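Serine/threonine-protein kinase PknI (PDB 5XLM) is a transmembrane serine/threonine kinase that slows mycobacterial growth in the infected host, represented here by its extracellular sensor domain, which probably regulates it through dimerization. Local coordinates at residues A[143-155]-A[163-175]. Residues are numbered along the deposited sequence; the frame is centred on the assembly and turned at random.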
loop_
_atom_site.group_PDB
_atom_site.type_symbol
_atom_site.label_atom_id
_atom_site.label_comp_id
_atom_site.label_asym_id
_atom_site.label_seq_id
_atom_site.Cartn_x
_atom_site.Cartn_y
_atom_site.Cartn_z
ATOM N N GLN A 143 10.588 -4.355 -14.167
ATOM C CA GLN A 143 9.559 -4.099 -15.169
ATOM C C GLN A 143 8.694 -2.834 -15.052
ATOM O O GLN A 143 8.365 -2.232 -16.075
ATOM C CB GLN A 143 8.624 -5.309 -15.253
ATOM C CG GLN A 143 9.325 -6.655 -15.198
ATOM C CD GLN A 143 8.347 -7.811 -15.113
ATOM O OE1 GLN A 143 7.135 -7.608 -15.048
ATOM N NE2 GLN A 143 8.869 -9.031 -15.114
ATOM N N GLY A 144 8.292 -2.435 -13.847
ATOM C CA GLY A 144 7.406 -1.292 -13.743
ATOM C C GLY A 144 6.377 -1.436 -12.641
ATOM O O GLY A 144 5.969 -0.444 -12.028
ATOM N N ASP A 145 5.943 -2.668 -12.387
ATOM C CA ASP A 145 5.040 -2.949 -11.284
ATOM C C ASP A 145 5.837 -3.105 -9.991
ATOM O O ASP A 145 7.068 -3.011 -9.972
ATOM C CB ASP A 145 4.213 -4.199 -11.579
ATOM C CG ASP A 145 5.075 -5.419 -11.840
ATOM O OD1 ASP A 145 6.201 -5.254 -12.359
ATOM O OD2 ASP A 145 4.629 -6.542 -11.524
ATOM N N LEU A 146 5.131 -3.347 -8.891
ATOM C CA LEU A 146 5.759 -3.477 -7.585
ATOM C C LEU A 146 5.231 -4.720 -6.886
ATOM O O LEU A 146 4.044 -5.046 -6.990
ATOM C CB LEU A 146 5.502 -2.239 -6.712
ATOM C CG LEU A 146 5.826 -0.880 -7.337
ATOM C CD1 LEU A 146 4.552 -0.162 -7.759
ATOM C CD2 LEU A 146 6.645 -0.024 -6.384
ATOM N N VAL A 147 6.119 -5.408 -6.175
ATOM C CA VAL A 147 5.774 -6.597 -5.407
ATOM C C VAL A 147 6.238 -6.385 -3.975
ATOM O O VAL A 147 7.346 -5.891 -3.739
ATOM C CB VAL A 147 6.409 -7.869 -6.010
ATOM C CG1 VAL A 147 6.087 -9.084 -5.157
ATOM C CG2 VAL A 147 5.927 -8.072 -7.437
ATOM N N GLY A 148 5.388 -6.741 -3.022
ATOM C CA GLY A 148 5.742 -6.585 -1.630
ATOM C C GLY A 148 4.875 -7.404 -0.703
ATOM O O GLY A 148 4.503 -8.534 -1.028
ATOM N N GLU A 149 4.543 -6.846 0.457
ATOM C CA GLU A 149 3.761 -7.590 1.430
ATOM C C GLU A 149 3.184 -6.631 2.456
ATOM O O GLU A 149 3.736 -5.555 2.702
ATOM C CB GLU A 149 4.608 -8.660 2.129
ATOM C CG GLU A 149 5.806 -8.093 2.862
ATOM C CD GLU A 149 6.743 -9.164 3.382
ATOM O OE1 GLU A 149 6.261 -10.250 3.772
ATOM O OE2 GLU A 149 7.969 -8.917 3.396
ATOM N N MET A 150 2.062 -7.035 3.041
ATOM C CA MET A 150 1.486 -6.348 4.185
ATOM C C MET A 150 1.932 -7.069 5.451
ATOM O O MET A 150 1.795 -8.293 5.554
ATOM C CB MET A 150 -0.038 -6.316 4.077
ATOM C CG MET A 150 -0.745 -5.468 5.121
ATOM S SD MET A 150 -2.492 -5.274 4.712
ATOM C CE MET A 150 -3.220 -5.076 6.337
ATOM N N VAL A 151 2.486 -6.318 6.397
ATOM C CA VAL A 151 3.080 -6.881 7.604
ATOM C C VAL A 151 2.251 -6.432 8.797
ATOM O O VAL A 151 2.108 -5.227 9.045
ATOM C CB VAL A 151 4.550 -6.463 7.766
ATOM C CG1 VAL A 151 5.137 -7.072 9.027
ATOM C CG2 VAL A 151 5.358 -6.878 6.544
ATOM N N VAL A 152 1.715 -7.396 9.537
ATOM C CA VAL A 152 0.877 -7.137 10.702
ATOM C C VAL A 152 1.553 -7.776 11.907
ATOM O O VAL A 152 1.557 -9.007 12.045
ATOM C CB VAL A 152 -0.546 -7.679 10.516
ATOM C CG1 VAL A 152 -1.422 -7.271 11.688
ATOM C CG2 VAL A 152 -1.133 -7.189 9.200
ATOM N N THR A 153 2.120 -6.947 12.779
ATOM C CA THR A 153 2.804 -7.413 13.979
ATOM C C THR A 153 1.892 -7.236 15.186
ATOM O O THR A 153 1.404 -6.131 15.443
ATOM C CB THR A 153 4.114 -6.653 14.188
ATOM O OG1 THR A 153 4.861 -6.646 12.965
ATOM C CG2 THR A 153 4.947 -7.319 15.271
ATOM N N VAL A 154 1.677 -8.323 15.930
ATOM C CA VAL A 154 0.718 -8.352 17.030
ATOM C C VAL A 154 1.399 -7.928 18.324
ATOM O O VAL A 154 2.540 -8.318 18.602
ATOM C CB VAL A 154 0.094 -9.753 17.168
ATOM C CG1 VAL A 154 -0.915 -9.770 18.298
ATOM C CG2 VAL A 154 -0.553 -10.178 15.859
ATOM N N HIS A 155 0.690 -7.130 19.127
ATOM C CA HIS A 155 1.205 -6.621 20.394
ATOM C C HIS A 155 0.326 -6.989 21.584
ATOM O O HIS A 155 0.560 -6.486 22.689
ATOM C CB HIS A 155 1.370 -5.099 20.329
ATOM C CG HIS A 155 2.433 -4.645 19.378
ATOM N ND1 HIS A 155 2.426 -4.972 18.039
ATOM C CD2 HIS A 155 3.536 -3.884 19.573
ATOM C CE1 HIS A 155 3.481 -4.437 17.452
ATOM N NE2 HIS A 155 4.170 -3.770 18.360
ATOM N N GLY A 163 2.544 -11.347 19.810
ATOM C CA GLY A 163 3.913 -11.251 19.342
ATOM C C GLY A 163 4.205 -11.826 17.970
ATOM O O GLY A 163 5.335 -11.716 17.483
ATOM N N ALA A 164 3.214 -12.441 17.332
ATOM C CA ALA A 164 3.433 -13.031 16.023
ATOM C C ALA A 164 3.470 -11.951 14.943
ATOM O O ALA A 164 3.204 -10.772 15.190
ATOM C CB ALA A 164 2.355 -14.060 15.708
ATOM N N VAL A 165 3.811 -12.371 13.728
ATOM C CA VAL A 165 3.929 -11.477 12.580
ATOM C C VAL A 165 3.141 -12.090 11.431
ATOM O O VAL A 165 3.510 -13.153 10.917
ATOM C CB VAL A 165 5.389 -11.245 12.170
ATOM C CG1 VAL A 165 5.453 -10.358 10.935
ATOM C CG2 VAL A 165 6.172 -10.627 13.315
ATOM N N ILE A 166 2.067 -11.422 11.022
ATOM C CA ILE A 166 1.245 -11.870 9.904
ATOM C C ILE A 166 1.740 -11.198 8.631
ATOM O O ILE A 166 1.853 -9.968 8.569
ATOM C CB ILE A 166 -0.238 -11.553 10.151
ATOM C CG1 ILE A 166 -0.688 -12.121 11.496
ATOM C CG2 ILE A 166 -1.087 -12.106 9.022
ATOM C CD1 ILE A 166 -2.143 -11.855 11.813
ATOM N N ARG A 167 2.029 -12.002 7.612
ATOM C CA ARG A 167 2.537 -11.513 6.338
ATOM C C ARG A 167 1.571 -11.900 5.229
ATOM O O ARG A 167 1.167 -13.063 5.129
ATOM C CB ARG A 167 3.933 -12.069 6.050
ATOM C CG ARG A 167 4.995 -11.586 7.022
ATOM C CD ARG A 167 6.359 -12.168 6.695
ATOM N NE ARG A 167 7.371 -11.764 7.666
ATOM C CZ ARG A 167 7.604 -12.406 8.807
ATOM N NH1 ARG A 167 6.895 -13.480 9.123
ATOM N NH2 ARG A 167 8.543 -11.973 9.636
ATOM N N ILE A 168 1.202 -10.922 4.405
ATOM C CA ILE A 168 0.283 -11.129 3.295
ATOM C C ILE A 168 0.943 -10.568 2.041
ATOM O O ILE A 168 1.203 -9.364 1.968
ATOM C CB ILE A 168 -1.078 -10.453 3.528
ATOM C CG1 ILE A 168 -1.625 -10.816 4.910
ATOM C CG2 ILE A 168 -2.062 -10.862 2.448
ATOM C CD1 ILE A 168 -2.506 -9.749 5.522
ATOM N N PRO A 169 1.245 -11.392 1.034
ATOM C CA PRO A 169 1.861 -10.863 -0.189
ATOM C C PRO A 169 0.976 -9.822 -0.856
ATOM O O PRO A 169 -0.252 -9.849 -0.742
ATOM C CB PRO A 169 2.025 -12.108 -1.068
ATOM C CG PRO A 169 2.100 -13.240 -0.091
ATOM C CD PRO A 169 1.165 -12.862 1.023
ATOM N N ALA A 170 1.620 -8.885 -1.553
ATOM C CA ALA A 170 0.923 -7.774 -2.184
ATOM C C ALA A 170 1.561 -7.458 -3.528
ATOM O O ALA A 170 2.779 -7.568 -3.689
ATOM C CB ALA A 170 0.938 -6.524 -1.295
ATOM N N VAL A 171 0.727 -7.066 -4.488
ATOM C CA VAL A 171 1.168 -6.663 -5.817
ATOM C C VAL A 171 0.504 -5.338 -6.156
ATOM O O VAL A 171 -0.684 -5.140 -5.876
ATOM C CB VAL A 171 0.833 -7.728 -6.885
ATOM C CG1 VAL A 171 1.240 -7.249 -8.272
ATOM C CG2 VAL A 171 1.512 -9.047 -6.557
ATOM N N ALA A 172 1.272 -4.428 -6.747
ATOM C CA ALA A 172 0.765 -3.133 -7.183
ATOM C C ALA A 172 1.153 -2.921 -8.637
ATOM O O ALA A 172 2.330 -3.040 -8.992
ATOM C CB ALA A 172 1.309 -1.998 -6.310
ATOM N N SER A 173 0.168 -2.616 -9.474
ATOM C CA SER A 173 0.390 -2.415 -10.898
ATOM C C SER A 173 -0.286 -1.128 -11.338
ATOM O O SER A 173 -1.409 -0.830 -10.919
ATOM C CB SER A 173 -0.131 -3.606 -11.713
ATOM O OG SER A 173 -1.353 -4.093 -11.185
ATOM N N ARG A 174 0.409 -0.364 -12.177
ATOM C CA ARG A 174 -0.087 0.934 -12.611
ATOM C C ARG A 174 -1.101 0.764 -13.736
ATOM O O ARG A 174 -0.870 0.008 -14.685
ATOM C CB ARG A 174 1.075 1.816 -13.068
ATOM C CG ARG A 174 0.678 3.244 -13.399
ATOM C CD ARG A 174 1.884 4.065 -13.822
ATOM N NE ARG A 174 1.542 5.469 -14.041
ATOM C CZ ARG A 174 1.099 5.960 -15.193
ATOM N NH1 ARG A 174 0.935 5.159 -16.237
ATOM N NH2 ARG A 174 0.814 7.252 -15.301
ATOM N N SER A 175 -2.224 1.468 -13.628
ATOM C CA SER A 175 -3.311 1.402 -14.604
ATOM C C SER A 175 -3.506 2.797 -15.188
ATOM O O SER A 175 -4.441 3.515 -14.827
ATOM C CB SER A 175 -4.599 0.872 -13.955
ATOM O OG SER A 175 -4.363 -0.346 -13.271
#
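Val152 and Ile166 meet at their CB atoms, 3.9 Å apart, on the buried face of two antiparallel strands. Leu146 and Ala172 meet on the same face, where Leu146 CD1 reaches Ala172 CB at 4.0 Å. Met150 and Ile168 lie between these pairs. Met150 touches through its CB. Its CG is anti to the backbone N (chi1 -172°), and the extended chain carries SD away from the partner strand. Gly148, opposite Ala170, adds no side chain here. Nine backbone hydrogen bonds join the strands, all with N-H...O angles of 152° or more. Ala170 N, 3.0 Å from Gly148 O, approaches from above the carbonyl plane, not on a lone pair.

Strands 146-154 and 165-174 form a beta hairpin in the antiparallel sheet of the sensor domain. Strand 131-140 flanks the first and strand 38-51 the second.

The other face, with Val147, Glu149, Val151 and Thr153, is more open to solvent. Val151 CG1 meets Val165 CG1 at 3.8 Å, and Thr153 CG2 lies beside Val165 CG2. Val165 CG1 also sits over one face of the Arg167 guanidinium, 3.6 Å above its plane. Glu149 and Arg167 run side by side and point the same way, their carboxylate and guanidinium planes 46° apart. Glu149 OE1, at the guanidinium edge, is 3.5 Å from Arg167 CD but 4.3 Å from Arg167 NE, too far for a salt bridge. Each charge finds a partner outside the hairpin: Glu149 OE2 forms a salt bridge with Arg139, and Arg167 a cation-pi contact with Tyr53.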